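Local structure of cycloalternan-forming enzyme (Listeria monocytogenes serovar 1/2a, 5F7U) at residues A[156-161]-A[334-339]; A[624-629]-A[716-721]; A[949-954]-A[974-979]; A[887-892]-A[928-933]. The protein is a large multidomain member of glycoside hydrolase family 31 that binds glycans, combining a TIM barrel with flanking beta domains and a carbohydrate-binding module. The protein carries 1 engineered substitution. One frame throughout, in Å; residues are numbered along the deposited sequence.

Interaction 1 of 4, residues A[156-161]-A[334-339]; sequences LDTLRM and DYYVIS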
loop_
_atom_site.group_PDB
_atom_site.type_symbol
_atom_site.label_atom_id
_atom_site.label_comp_id
_atom_site.label_asym_id
_atom_site.label_seq_id
_atom_site.Cartn_x
_atom_site.Cartn_y
_atom_site.Cartn_z
ATOM N N LEU A 156 12.652 -20.755 -10.746
ATOM C CA LEU A 156 12.964 -21.941 -9.951
ATOM C C LEU A 156 12.317 -21.905 -8.556
ATOM O O LEU A 156 12.174 -22.935 -7.908
ATOM C CB LEU A 156 14.472 -22.172 -9.892
ATOM C CG LEU A 156 15.139 -22.351 -11.273
ATOM C CD1 LEU A 156 16.613 -22.654 -11.078
ATOM C CD2 LEU A 156 14.453 -23.452 -12.085
ATOM N N ASP A 157 11.889 -20.713 -8.134
ATOM C CA ASP A 157 11.196 -20.546 -6.844
ATOM C C ASP A 157 9.698 -20.187 -6.940
ATOM O O ASP A 157 9.104 -19.809 -5.939
ATOM C CB ASP A 157 11.937 -19.512 -5.962
ATOM C CG ASP A 157 12.068 -18.136 -6.611
ATOM O OD1 ASP A 157 11.469 -17.872 -7.673
ATOM O OD2 ASP A 157 12.808 -17.300 -6.052
ATOM N N THR A 158 9.108 -20.294 -8.135
ATOM C CA THR A 158 7.726 -19.853 -8.361
ATOM C C THR A 158 7.033 -20.901 -9.235
ATOM O O THR A 158 7.374 -21.047 -10.411
ATOM C CB THR A 158 7.693 -18.454 -9.018
ATOM O OG1 THR A 158 8.306 -17.498 -8.141
ATOM C CG2 THR A 158 6.239 -17.989 -9.300
ATOM N N LEU A 159 6.093 -21.630 -8.631
ATOM C CA LEU A 159 5.404 -22.747 -9.283
ATOM C C LEU A 159 4.067 -22.291 -9.839
ATOM O O LEU A 159 3.316 -21.617 -9.148
ATOM C CB LEU A 159 5.200 -23.879 -8.277
ATOM C CG LEU A 159 4.335 -25.080 -8.680
ATOM C CD1 LEU A 159 5.041 -25.922 -9.741
ATOM C CD2 LEU A 159 4.006 -25.925 -7.456
ATOM N N ARG A 160 3.774 -22.672 -11.075
ATOM C CA ARG A 160 2.492 -22.355 -11.704
ATOM C C ARG A 160 1.698 -23.639 -11.904
ATOM O O ARG A 160 2.210 -24.611 -12.455
ATOM C CB ARG A 160 2.719 -21.685 -13.067
ATOM C CG ARG A 160 1.456 -21.123 -13.694
ATOM C CD ARG A 160 1.797 -20.639 -15.083
ATOM N NE ARG A 160 0.703 -19.910 -15.695
ATOM C CZ ARG A 160 0.810 -19.285 -16.866
ATOM N NH1 ARG A 160 1.967 -19.316 -17.547
ATOM N NH2 ARG A 160 -0.230 -18.606 -17.342
ATOM N N MET A 161 0.439 -23.628 -11.479
ATOM C CA MET A 161 -0.487 -24.742 -11.698
ATOM C C MET A 161 -1.578 -24.351 -12.665
ATOM O O MET A 161 -2.199 -23.320 -12.479
ATOM C CB MET A 161 -1.187 -25.092 -10.386
ATOM C CG MET A 161 -0.620 -26.289 -9.693
ATOM S SD MET A 161 0.965 -25.875 -9.001
ATOM C CE MET A 161 0.378 -24.935 -7.574
ATOM N N ASP A 334 -5.744 -21.190 -13.165
ATOM C CA ASP A 334 -4.332 -20.821 -13.316
ATOM C C ASP A 334 -3.908 -20.109 -12.031
ATOM O O ASP A 334 -4.400 -19.015 -11.730
ATOM C CB ASP A 334 -4.221 -19.906 -14.541
ATOM C CG ASP A 334 -2.794 -19.478 -14.862
ATOM O OD1 ASP A 334 -1.823 -19.913 -14.215
ATOM O OD2 ASP A 334 -2.658 -18.674 -15.808
ATOM N N TYR A 335 -3.024 -20.732 -11.249
ATOM C CA TYR A 335 -2.560 -20.076 -10.008
ATOM C C TYR A 335 -1.099 -20.365 -9.709
ATOM O O TYR A 335 -0.527 -21.326 -10.227
ATOM C CB TYR A 335 -3.470 -20.392 -8.801
ATOM C CG TYR A 335 -3.442 -21.824 -8.299
ATOM C CD1 TYR A 335 -4.187 -22.813 -8.937
ATOM C CD2 TYR A 335 -2.697 -22.176 -7.157
ATOM C CE1 TYR A 335 -4.175 -24.144 -8.495
ATOM C CE2 TYR A 335 -2.674 -23.502 -6.697
ATOM C CZ TYR A 335 -3.421 -24.469 -7.373
ATOM O OH TYR A 335 -3.439 -25.786 -6.980
ATOM N N TYR A 336 -0.497 -19.506 -8.897
ATOM C CA TYR A 336 0.925 -19.609 -8.618
ATOM C C TYR A 336 1.143 -19.738 -7.126
ATOM O O TYR A 336 0.450 -19.082 -6.329
ATOM C CB TYR A 336 1.671 -18.367 -9.080
ATOM C CG TYR A 336 1.624 -18.039 -10.555
ATOM C CD1 TYR A 336 0.493 -17.416 -11.133
ATOM C CD2 TYR A 336 2.741 -18.258 -11.368
ATOM C CE1 TYR A 336 0.475 -17.090 -12.502
ATOM C CE2 TYR A 336 2.733 -17.927 -12.720
ATOM C CZ TYR A 336 1.606 -17.348 -13.276
ATOM O OH TYR A 336 1.662 -17.020 -14.618
ATOM N N VAL A 337 2.103 -20.585 -6.746
ATOM C CA VAL A 337 2.644 -20.570 -5.391
ATOM C C VAL A 337 4.065 -20.005 -5.496
ATOM O O VAL A 337 4.919 -20.579 -6.158
ATOM C CB VAL A 337 2.627 -21.970 -4.730
ATOM C CG1 VAL A 337 3.282 -21.918 -3.345
ATOM C CG2 VAL A 337 1.194 -22.502 -4.657
ATOM N N ILE A 338 4.279 -18.881 -4.826
ATOM C CA ILE A 338 5.442 -18.030 -5.031
ATOM C C ILE A 338 6.317 -18.090 -3.789
ATOM O O ILE A 338 5.861 -17.761 -2.691
ATOM C CB ILE A 338 4.998 -16.571 -5.292
ATOM C CG1 ILE A 338 3.981 -16.531 -6.459
ATOM C CG2 ILE A 338 6.218 -15.699 -5.583
ATOM C CD1 ILE A 338 3.440 -15.144 -6.756
ATOM N N SER A 339 7.561 -18.535 -3.974
ATOM C CA SER A 339 8.573 -18.475 -2.926
ATOM C C SER A 339 9.593 -17.398 -3.316
ATOM O O SER A 339 9.414 -16.694 -4.315
ATOM C CB SER A 339 9.233 -19.846 -2.767
ATOM O OG SER A 339 10.212 -19.817 -1.733
#
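Within the galactose mutarotase-like beta domain of this family 31 protein, strand 158-161 pairs antiparallel with strand 334-338. L159 and V337 form a hydrogen-bonded pair, V337 N to L159 O and L159 N to V337 O, both 2.9 Å. M161 and Y335 exchange a like pair one repeat further on, and S339 N reaches D157 O just past the strand end. On the face bearing T158, R160, Y336 and I338, R160 carries the contact. Its CG is anti to the backbone N (chi1 -171°) and the chain stays extended to NE, so it runs alongside Y336 with CG over the ring face, 3.9 Å from the centroid. The guanidinium lies only 16° from the plane of that ring, and Y336 OH sits over its centre, too poorly angled to NE for a hydrogen bond. Side-on, R160 NE meets D334 OD1 and R160 NH2 meets D334 OD2, each at 2.9 Å and nearly straight, in the guanidinium plane and on syn lone pairs. D334 OD2 has a second partner in N302. On the other face M161 bends at chi2 and chi3: its CB stands over the Y335 ring, its CE lies 3.5 Å from Y335 CE2, and its SD makes an oblique Met-aromatic contact. Y335 OH bonds to N240. Helix 343-354 packs on the T158, Y336 and I338 side, whereas M205 and V207 meet the face of L159 and V337. The two-bond grip fixes the rotation of the guanidinium, and the paired charge probably keeps the buried D334 carboxylate ionised.

Interaction 2 of 4, residues A[624-629]-A[716-721]; sequences GVSYWA and GKSMMR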
loop_
_atom_site.group_PDB
_atom_site.type_symbol
_atom_site.label_atom_id
_atom_site.label_comp_id
_atom_site.label_asym_id
_atom_site.label_seq_id
_atom_site.Cartn_x
_atom_site.Cartn_y
_atom_site.Cartn_z
ATOM N N GLY A 624 1.669 -5.195 -3.697
ATOM C CA GLY A 624 2.478 -4.630 -4.790
ATOM C C GLY A 624 2.082 -3.211 -5.176
ATOM O O GLY A 624 2.615 -2.661 -6.152
ATOM N N VAL A 625 1.161 -2.609 -4.423
ATOM C CA VAL A 625 0.741 -1.217 -4.673
ATOM C C VAL A 625 1.481 -0.366 -3.631
ATOM O O VAL A 625 1.049 -0.233 -2.485
ATOM C CB VAL A 625 -0.797 -1.044 -4.611
ATOM C CG1 VAL A 625 -1.194 0.426 -4.808
ATOM C CG2 VAL A 625 -1.452 -1.900 -5.685
ATOM N N SER A 626 2.619 0.175 -4.052
ATOM C CA SER A 626 3.563 0.841 -3.156
ATOM C C SER A 626 3.332 2.347 -3.116
ATOM O O SER A 626 3.494 2.961 -2.067
ATOM C CB SER A 626 4.974 0.545 -3.671
ATOM O OG SER A 626 5.995 1.223 -2.945
ATOM N N TYR A 627 2.965 2.935 -4.259
ATOM C CA TYR A 627 2.794 4.400 -4.323
ATOM C C TYR A 627 1.390 4.738 -3.872
ATOM O O TYR A 627 0.495 5.016 -4.688
ATOM C CB TYR A 627 3.062 4.935 -5.725
ATOM C CG TYR A 627 4.477 4.713 -6.249
ATOM C CD1 TYR A 627 5.544 4.303 -5.405
ATOM C CD2 TYR A 627 4.742 4.903 -7.607
ATOM C CE1 TYR A 627 6.824 4.102 -5.932
ATOM C CE2 TYR A 627 6.014 4.727 -8.133
ATOM C CZ TYR A 627 7.049 4.324 -7.302
ATOM O OH TYR A 627 8.306 4.129 -7.866
ATOM N N TRP A 628 1.213 4.681 -2.554
ATOM C CA TRP A 628 -0.103 4.746 -1.930
ATOM C C TRP A 628 -0.257 6.057 -1.150
ATOM O O TRP A 628 0.664 6.477 -0.440
ATOM C CB TRP A 628 -0.292 3.518 -1.033
ATOM C CG TRP A 628 -1.560 3.529 -0.195
ATOM C CD1 TRP A 628 -2.763 2.950 -0.509
ATOM C CD2 TRP A 628 -1.725 4.129 1.089
ATOM N NE1 TRP A 628 -3.669 3.171 0.484
ATOM C CE2 TRP A 628 -3.063 3.899 1.481
ATOM C CE3 TRP A 628 -0.865 4.843 1.956
ATOM C CZ2 TRP A 628 -3.568 4.325 2.711
ATOM C CZ3 TRP A 628 -1.378 5.317 3.172
ATOM C CH2 TRP A 628 -2.711 5.030 3.546
ATOM N N ALA A 629 -1.446 6.657 -1.277
ATOM C CA ALA A 629 -1.799 7.898 -0.586
ATOM C C ALA A 629 -3.068 7.706 0.217
ATOM O O ALA A 629 -3.812 6.756 0.006
ATOM C CB ALA A 629 -2.044 9.015 -1.592
ATOM N N GLY A 716 10.721 -4.446 -6.498
ATOM C CA GLY A 716 9.441 -4.848 -5.908
ATOM C C GLY A 716 9.281 -4.636 -4.414
ATOM O O GLY A 716 8.339 -5.175 -3.810
ATOM N N LYS A 717 10.200 -3.885 -3.791
ATOM C CA LYS A 717 10.117 -3.606 -2.363
ATOM C C LYS A 717 9.250 -2.369 -2.137
ATOM O O LYS A 717 9.627 -1.265 -2.516
ATOM C CB LYS A 717 11.494 -3.377 -1.768
ATOM C CG LYS A 717 11.496 -3.332 -0.250
ATOM C CD LYS A 717 12.843 -3.811 0.225
ATOM C CE LYS A 717 12.975 -3.620 1.700
ATOM N NZ LYS A 717 14.425 -3.802 1.970
ATOM N N SER A 718 8.084 -2.557 -1.522
ATOM C CA SER A 718 7.198 -1.417 -1.277
ATOM C C SER A 718 7.823 -0.424 -0.315
ATOM O O SER A 718 8.658 -0.793 0.512
ATOM C CB SER A 718 5.846 -1.904 -0.743
ATOM O OG SER A 718 5.205 -2.664 -1.765
ATOM N N MET A 719 7.412 0.842 -0.429
ATOM C CA MET A 719 7.981 1.917 0.387
ATOM C C MET A 719 7.592 1.826 1.861
ATOM O O MET A 719 8.421 2.060 2.749
ATOM C CB MET A 719 7.577 3.272 -0.178
ATOM C CG MET A 719 8.320 3.580 -1.471
ATOM S SD MET A 719 7.586 4.967 -2.337
ATOM C CE MET A 719 8.261 6.323 -1.398
ATOM N N MET A 720 6.330 1.478 2.110
ATOM C CA MET A 720 5.827 1.389 3.473
ATOM C C MET A 720 5.386 -0.039 3.685
ATOM O O MET A 720 4.568 -0.518 2.908
ATOM C CB MET A 720 4.633 2.336 3.624
ATOM C CG MET A 720 3.984 2.274 4.991
ATOM S SD MET A 720 2.583 3.403 5.200
ATOM C CE MET A 720 1.560 2.816 3.862
ATOM N N ARG A 721 5.922 -0.729 4.701
ATOM C CA ARG A 721 5.659 -2.171 4.846
ATOM C C ARG A 721 5.256 -2.567 6.262
ATOM O O ARG A 721 5.828 -2.098 7.238
ATOM C CB ARG A 721 6.904 -3.000 4.438
ATOM C CG ARG A 721 7.369 -2.772 3.005
ATOM C CD ARG A 721 8.638 -3.541 2.601
ATOM N NE ARG A 721 9.745 -3.359 3.557
ATOM C CZ ARG A 721 10.401 -2.215 3.759
ATOM N NH1 ARG A 721 11.382 -2.156 4.670
ATOM N NH2 ARG A 721 10.100 -1.125 3.044
HETATM O O HOH W 1 4.254 1.298 0.075
#
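S626 and S718 bring the two segments together, their CA atoms 4.7 Å apart. The S626 OG is anti to its own backbone N (chi1 175°), which carries it across to accept the M719 N-H, with S626 OG and M719 N 2.9 Å apart; T712 is a second hydrogen-bond partner of the same hydroxyl. S718 turns its OG beside its backbone N, so that this atom packs 3.7 Å from S626 CB while bonding to S621 O. The two methionines then diverge. M719 has CG beside its backbone N, runs straight through chi2 and bends at chi3 (79°), bringing SD to 3.7 Å from Y627 CD1 in an oblique Met-aromatic contact; Y627 OH is held by A709 O. M720 instead has CG anti to the backbone N and an extended chi2, and a bend at chi3 (58°) sets its CE 3.7 Å from W628 CE3, again obliquely. W628 NE1 is bonded to E255, and its ring meets that of W630. A water bridges the segments, donating to S626 O at 2.8 Å and accepting from M720 N at 2.9 Å. R721 doubles back to give its NH2 to S718 O, with K717 CE over the face of its guanidinium. G624, at positive phi, is the C-prime residue of the Schellman motif that ends helix 607-622. This is the alpha-to-beta connection of a TIM barrel, leading into the seventh barrel strand, 628-631, packed against the chain entering the C-terminal beta domain.

Interaction 3 of 4, residues A[949-954]-A[974-979]; sequences TNVTTA and EAVEFD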
loop_
_atom_site.group_PDB
_atom_site.type_symbol
_atom_site.label_atom_id
_atom_site.label_comp_id
_atom_site.label_asym_id
_atom_site.label_seq_id
_atom_site.Cartn_x
_atom_site.Cartn_y
_atom_site.Cartn_z
ATOM N N THR A 949 14.381 6.317 38.286
ATOM C CA THR A 949 13.609 6.079 39.508
ATOM C C THR A 949 14.010 7.081 40.573
ATOM O O THR A 949 15.170 7.087 41.014
ATOM C CB THR A 949 13.829 4.650 40.021
ATOM O OG1 THR A 949 13.471 3.735 38.985
ATOM C CG2 THR A 949 12.983 4.364 41.279
ATOM N N ASN A 950 13.035 7.914 40.977
ATOM C CA ASN A 950 13.197 8.952 42.025
ATOM C C ASN A 950 14.344 9.924 41.756
ATOM O O ASN A 950 15.032 10.383 42.682
ATOM C CB ASN A 950 13.349 8.326 43.427
ATOM C CG ASN A 950 12.186 7.439 43.810
ATOM O OD1 ASN A 950 11.029 7.769 43.557
ATOM N ND2 ASN A 950 12.488 6.308 44.444
ATOM N N VAL A 951 14.554 10.219 40.479
ATOM C CA VAL A 951 15.678 11.034 40.051
ATOM C C VAL A 951 15.260 11.811 38.807
ATOM O O VAL A 951 14.470 11.314 38.011
ATOM C CB VAL A 951 16.970 10.172 39.861
ATOM C CG1 VAL A 951 17.013 9.460 38.517
ATOM C CG2 VAL A 951 18.202 11.024 40.047
ATOM N N THR A 952 15.772 13.028 38.655
ATOM C CA THR A 952 15.362 13.911 37.554
ATOM C C THR A 952 16.575 14.377 36.747
ATOM O O THR A 952 17.728 14.039 37.072
ATOM C CB THR A 952 14.547 15.147 38.039
ATOM O OG1 THR A 952 15.355 15.950 38.909
ATOM C CG2 THR A 952 13.258 14.740 38.756
ATOM N N THR A 953 16.309 15.140 35.693
ATOM C CA THR A 953 17.358 15.596 34.795
ATOM C C THR A 953 17.593 17.092 34.947
ATOM O O THR A 953 16.729 17.813 35.452
ATOM C CB THR A 953 17.051 15.248 33.320
ATOM O OG1 THR A 953 15.845 15.902 32.911
ATOM C CG2 THR A 953 16.892 13.743 33.134
ATOM N N ALA A 954 18.774 17.539 34.526
ATOM C CA ALA A 954 19.118 18.963 34.486
ATOM C C ALA A 954 20.096 19.279 33.346
ATOM O O ALA A 954 20.599 18.378 32.667
ATOM C CB ALA A 954 19.673 19.422 35.835
ATOM N N GLU A 974 17.073 5.510 44.498
ATOM C CA GLU A 974 17.247 6.243 43.252
ATOM C C GLU A 974 18.059 5.387 42.289
ATOM O O GLU A 974 19.063 4.783 42.683
ATOM C CB GLU A 974 17.922 7.586 43.501
ATOM C CG GLU A 974 17.077 8.525 44.365
ATOM C CD GLU A 974 17.651 9.926 44.497
ATOM O OE1 GLU A 974 18.779 10.186 44.029
ATOM O OE2 GLU A 974 16.967 10.789 45.083
ATOM N N ALA A 975 17.606 5.323 41.040
ATOM C CA ALA A 975 18.232 4.458 40.022
ATOM C C ALA A 975 18.158 5.043 38.613
ATOM O O ALA A 975 17.222 5.787 38.287
ATOM C CB ALA A 975 17.600 3.071 40.049
ATOM N N VAL A 976 19.164 4.704 37.798
ATOM C CA VAL A 976 19.185 5.013 36.361
ATOM C C VAL A 976 19.414 3.670 35.654
ATOM O O VAL A 976 20.427 3.012 35.893
ATOM C CB VAL A 976 20.299 6.035 35.982
ATOM C CG1 VAL A 976 20.265 6.369 34.494
ATOM C CG2 VAL A 976 20.168 7.323 36.784
ATOM N N GLU A 977 18.464 3.267 34.812
ATOM C CA GLU A 977 18.534 1.979 34.110
ATOM C C GLU A 977 18.717 2.201 32.611
ATOM O O GLU A 977 17.991 2.991 31.997
ATOM C CB GLU A 977 17.293 1.128 34.406
ATOM C CG GLU A 977 17.259 -0.221 33.681
ATOM C CD GLU A 977 16.133 -1.160 34.126
ATOM O OE1 GLU A 977 15.407 -0.863 35.098
ATOM O OE2 GLU A 977 15.972 -2.227 33.490
ATOM N N PHE A 978 19.706 1.505 32.045
ATOM C CA PHE A 978 20.037 1.568 30.621
ATOM C C PHE A 978 19.739 0.233 29.946
ATOM O O PHE A 978 19.872 -0.847 30.562
ATOM C CB PHE A 978 21.532 1.839 30.406
ATOM C CG PHE A 978 22.018 3.183 30.908
ATOM C CD1 PHE A 978 22.413 3.360 32.240
ATOM C CD2 PHE A 978 22.138 4.267 30.033
ATOM C CE1 PHE A 978 22.887 4.593 32.690
ATOM C CE2 PHE A 978 22.604 5.506 30.484
ATOM C CZ PHE A 978 22.981 5.669 31.815
ATOM N N ASP A 979 19.382 0.322 28.672
ATOM C CA ASP A 979 19.237 -0.829 27.802
ATOM C C ASP A 979 20.426 -0.755 26.867
ATOM O O ASP A 979 20.488 0.133 26.009
ATOM C CB ASP A 979 17.932 -0.725 27.001
ATOM C CG ASP A 979 16.690 -0.704 27.881
ATOM O OD1 ASP A 979 16.496 -1.653 28.666
ATOM O OD2 ASP A 979 15.879 0.243 27.752
HETATM O O HOH W 2 15.284 3.100 37.184
#
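Backbone bonding is confined to a single antiparallel hydrogen-bonded pair. T949 N donates to A975 O at 2.9 Å, and A975 N donates to T949 O at 3.0 Å, the latter on a lone pair in the carbonyl plane. E974 CA adds a CA-H...O contact to T949 O. At N950 the backbone turns to positive phi (55°), and the chain leaves its partner. Among polar groups, the extended side chain of E974 runs along this bend. Its OE2 comes 3.1 Å from N950 O; both are acceptors, so no hydrogen bond forms, and the proximity would tend to raise the proton affinity of the carboxylate. E974 OE1 has a weak hydrogen bond to A971 N, while N950 ND2 is tied to K973 O. A water sits 2.6 Å from T949 OG1 and makes a weak bond to A975 O. Apolar contact falls mainly to V951, whose CG1 occupies the crowded position between backbone N and carbonyl carbon (chi1 82°). That branch lies 3.7 Å from A975 O and 4.2 Å from V976 CG2, the two valines crossing at about a right angle. E974 CG packs 3.8 Å from N950 CB. T949 CB and A975 CB lie 4.1 Å apart on the same face. Strand 947-949 is the edge of one sheet of this family 6 carbohydrate-binding module, beside 975-981 and then 1039-1045; past N950 the chain crosses to strand 953-954, which pairs with 965-968. V951 and V976 both pack on V966 of that last strand. T953, part of a glycan pocket, touches a bound alpha-D-glucopyranose.

Interaction 4 of 4, residues A[887-892]-A[928-933]; sequences TIDGAD and KQAIVL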
loop_
_atom_site.group_PDB
_atom_site.type_symbol
_atom_site.label_atom_id
_atom_site.label_comp_id
_atom_site.label_asym_id
_atom_site.label_seq_id
_atom_site.Cartn_x
_atom_site.Cartn_y
_atom_site.Cartn_z
ATOM N N THR A 887 40.299 11.866 8.399
ATOM C CA THR A 887 41.077 11.963 7.170
ATOM C C THR A 887 40.211 11.694 5.954
ATOM O O THR A 887 39.202 10.976 6.028
ATOM C CB THR A 887 42.246 10.961 7.147
ATOM O OG1 THR A 887 41.717 9.642 7.305
ATOM C CG2 THR A 887 43.255 11.259 8.252
ATOM N N ILE A 888 40.605 12.290 4.835
ATOM C CA ILE A 888 40.010 11.977 3.550
ATOM C C ILE A 888 41.187 11.692 2.638
ATOM O O ILE A 888 42.071 12.533 2.485
ATOM C CB ILE A 888 39.131 13.116 2.992
ATOM C CG1 ILE A 888 37.996 13.453 3.979
ATOM C CG2 ILE A 888 38.575 12.711 1.627
ATOM C CD1 ILE A 888 37.020 14.522 3.509
ATOM N N ASP A 889 41.199 10.488 2.068
ATOM C CA ASP A 889 42.325 9.989 1.263
ATOM C C ASP A 889 43.666 10.060 2.015
ATOM O O ASP A 889 44.717 10.327 1.419
ATOM C CB ASP A 889 42.366 10.683 -0.122
ATOM C CG ASP A 889 41.154 10.332 -0.992
ATOM O OD1 ASP A 889 40.560 9.255 -0.794
ATOM O OD2 ASP A 889 40.804 11.135 -1.897
ATOM N N GLY A 890 43.610 9.823 3.328
ATOM C CA GLY A 890 44.795 9.842 4.202
ATOM C C GLY A 890 45.175 11.205 4.750
ATOM O O GLY A 890 45.991 11.295 5.674
ATOM N N ALA A 891 44.614 12.267 4.167
ATOM C CA ALA A 891 44.961 13.643 4.527
ATOM C C ALA A 891 44.002 14.163 5.585
ATOM O O ALA A 891 42.778 14.047 5.430
ATOM C CB ALA A 891 44.939 14.545 3.300
ATOM N N ASP A 892 44.562 14.725 6.662
ATOM C CA ASP A 892 43.765 15.279 7.764
ATOM C C ASP A 892 42.872 16.411 7.287
ATOM O O ASP A 892 43.318 17.294 6.544
ATOM C CB ASP A 892 44.665 15.771 8.912
ATOM C CG ASP A 892 44.958 14.683 9.952
ATOM O OD1 ASP A 892 45.762 13.757 9.691
ATOM O OD2 ASP A 892 44.395 14.772 11.060
ATOM N N LYS A 928 36.683 8.354 -6.338
ATOM C CA LYS A 928 36.344 7.796 -5.025
ATOM C C LYS A 928 37.152 8.500 -3.937
ATOM O O LYS A 928 38.293 8.915 -4.175
ATOM C CB LYS A 928 36.631 6.297 -4.981
ATOM C CG LYS A 928 35.805 5.459 -5.957
ATOM C CD LYS A 928 36.068 3.952 -5.832
ATOM C CE LYS A 928 35.653 3.352 -4.480
ATOM N NZ LYS A 928 34.258 3.637 -3.994
ATOM N N GLN A 929 36.551 8.654 -2.761
ATOM C CA GLN A 929 37.232 9.271 -1.619
ATOM C C GLN A 929 37.089 8.386 -0.401
ATOM O O GLN A 929 35.994 7.931 -0.091
ATOM C CB GLN A 929 36.690 10.675 -1.327
ATOM C CG GLN A 929 37.007 11.682 -2.433
ATOM C CD GLN A 929 36.520 13.066 -2.091
ATOM O OE1 GLN A 929 35.382 13.430 -2.402
ATOM N NE2 GLN A 929 37.368 13.845 -1.432
ATOM N N ALA A 930 38.201 8.159 0.287
ATOM C CA ALA A 930 38.228 7.289 1.460
ATOM C C ALA A 930 38.225 8.125 2.744
ATOM O O ALA A 930 39.232 8.757 3.076
ATOM C CB ALA A 930 39.439 6.363 1.394
ATOM N N ILE A 931 37.096 8.127 3.457
ATOM C CA ILE A 931 36.925 8.931 4.672
ATOM C C ILE A 931 37.157 8.007 5.863
ATOM O O ILE A 931 36.587 6.917 5.918
ATOM C CB ILE A 931 35.506 9.564 4.758
ATOM C CG1 ILE A 931 35.254 10.527 3.577
ATOM C CG2 ILE A 931 35.287 10.271 6.103
ATOM C CD1 ILE A 931 33.793 10.935 3.414
ATOM N N VAL A 932 38.013 8.421 6.794
ATOM C CA VAL A 932 38.221 7.645 8.026
ATOM C C VAL A 932 38.024 8.543 9.240
ATOM O O VAL A 932 38.644 9.619 9.334
ATOM C CB VAL A 932 39.610 6.959 8.072
ATOM C CG1 VAL A 932 39.756 6.139 9.339
ATOM C CG2 VAL A 932 39.818 6.061 6.859
ATOM N N LEU A 933 37.163 8.103 10.159
ATOM C CA LEU A 933 37.012 8.741 11.466
ATOM C C LEU A 933 37.850 7.956 12.464
ATOM O O LEU A 933 37.649 6.744 12.631
ATOM C CB LEU A 933 35.539 8.750 11.919
ATOM C CG LEU A 933 34.531 9.683 11.244
ATOM C CD1 LEU A 933 34.286 9.331 9.779
ATOM C CD2 LEU A 933 33.205 9.572 11.988
HETATM O O HOH W 3 41.402 8.678 4.830
HETATM O O HOH W 4 40.076 11.150 -4.545
#
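Strand 887-888 runs antiparallel to 929-933, with T887 and V932 as a hydrogen-bonded pair (V932 N to T887 O 2.9 Å) and I888 opposite I931, before a type I' turn from I888 to A891 reverses the chain. Beyond the last bridge, D889 still bonds to A930. Its N donates to A930 O at 2.8 Å, but its positive phi (54°) belongs to the turn, and the return bond is made by the side chain: A930 N reaches D889 OD1, also at 2.8 Å, nearly straight at 171° though from above the carboxylate plane. With CG beside its backbone N, D889 lays this oxygen over Q929 CA. Its OD2 receives a water bond, and the same water donates to K928 O. A second water is gripped at the turn by T887 OG1, at 2.7 Å, by G890 N and by A930 O. T887 OG1 also packs alongside V932, 3.5 Å from its CB. On the opposite face I888 and I931 lie side by side, CG1 to CG1 at 4.0 Å, turned toward A922 and V920 of strand 917-922 in the neighbouring sheet. Strand 862-867 flanks 929-934 on its other edge. The contact is thus two-sided: isoleucines face a buried interior, while at the exposed turn a carboxylate and two waters satisfy backbone groups, and the N-H donated to D889 probably helps to stabilise its negative charge.

In the fold
Along the chain the contacts come in the order 1, 2, 4, 3, each closing before the next opens, and none touches another. Interaction 1 lies in the mutarotase-like beta domain; interaction 2, about 22 Å away between centres, joins the TIM barrel to the start of the following beta domain and lies only about 5 Å from the centre of the chain. Interactions 4 and 3 are both remote, about 42 and 41 Å from that centre and about 40 Å from each other, in separate beta domains. Interactions 1, 3 and 4 pair antiparallel strands within different sheets, whereas interaction 2 joins two successive domains, so together they sample the protein's modular build.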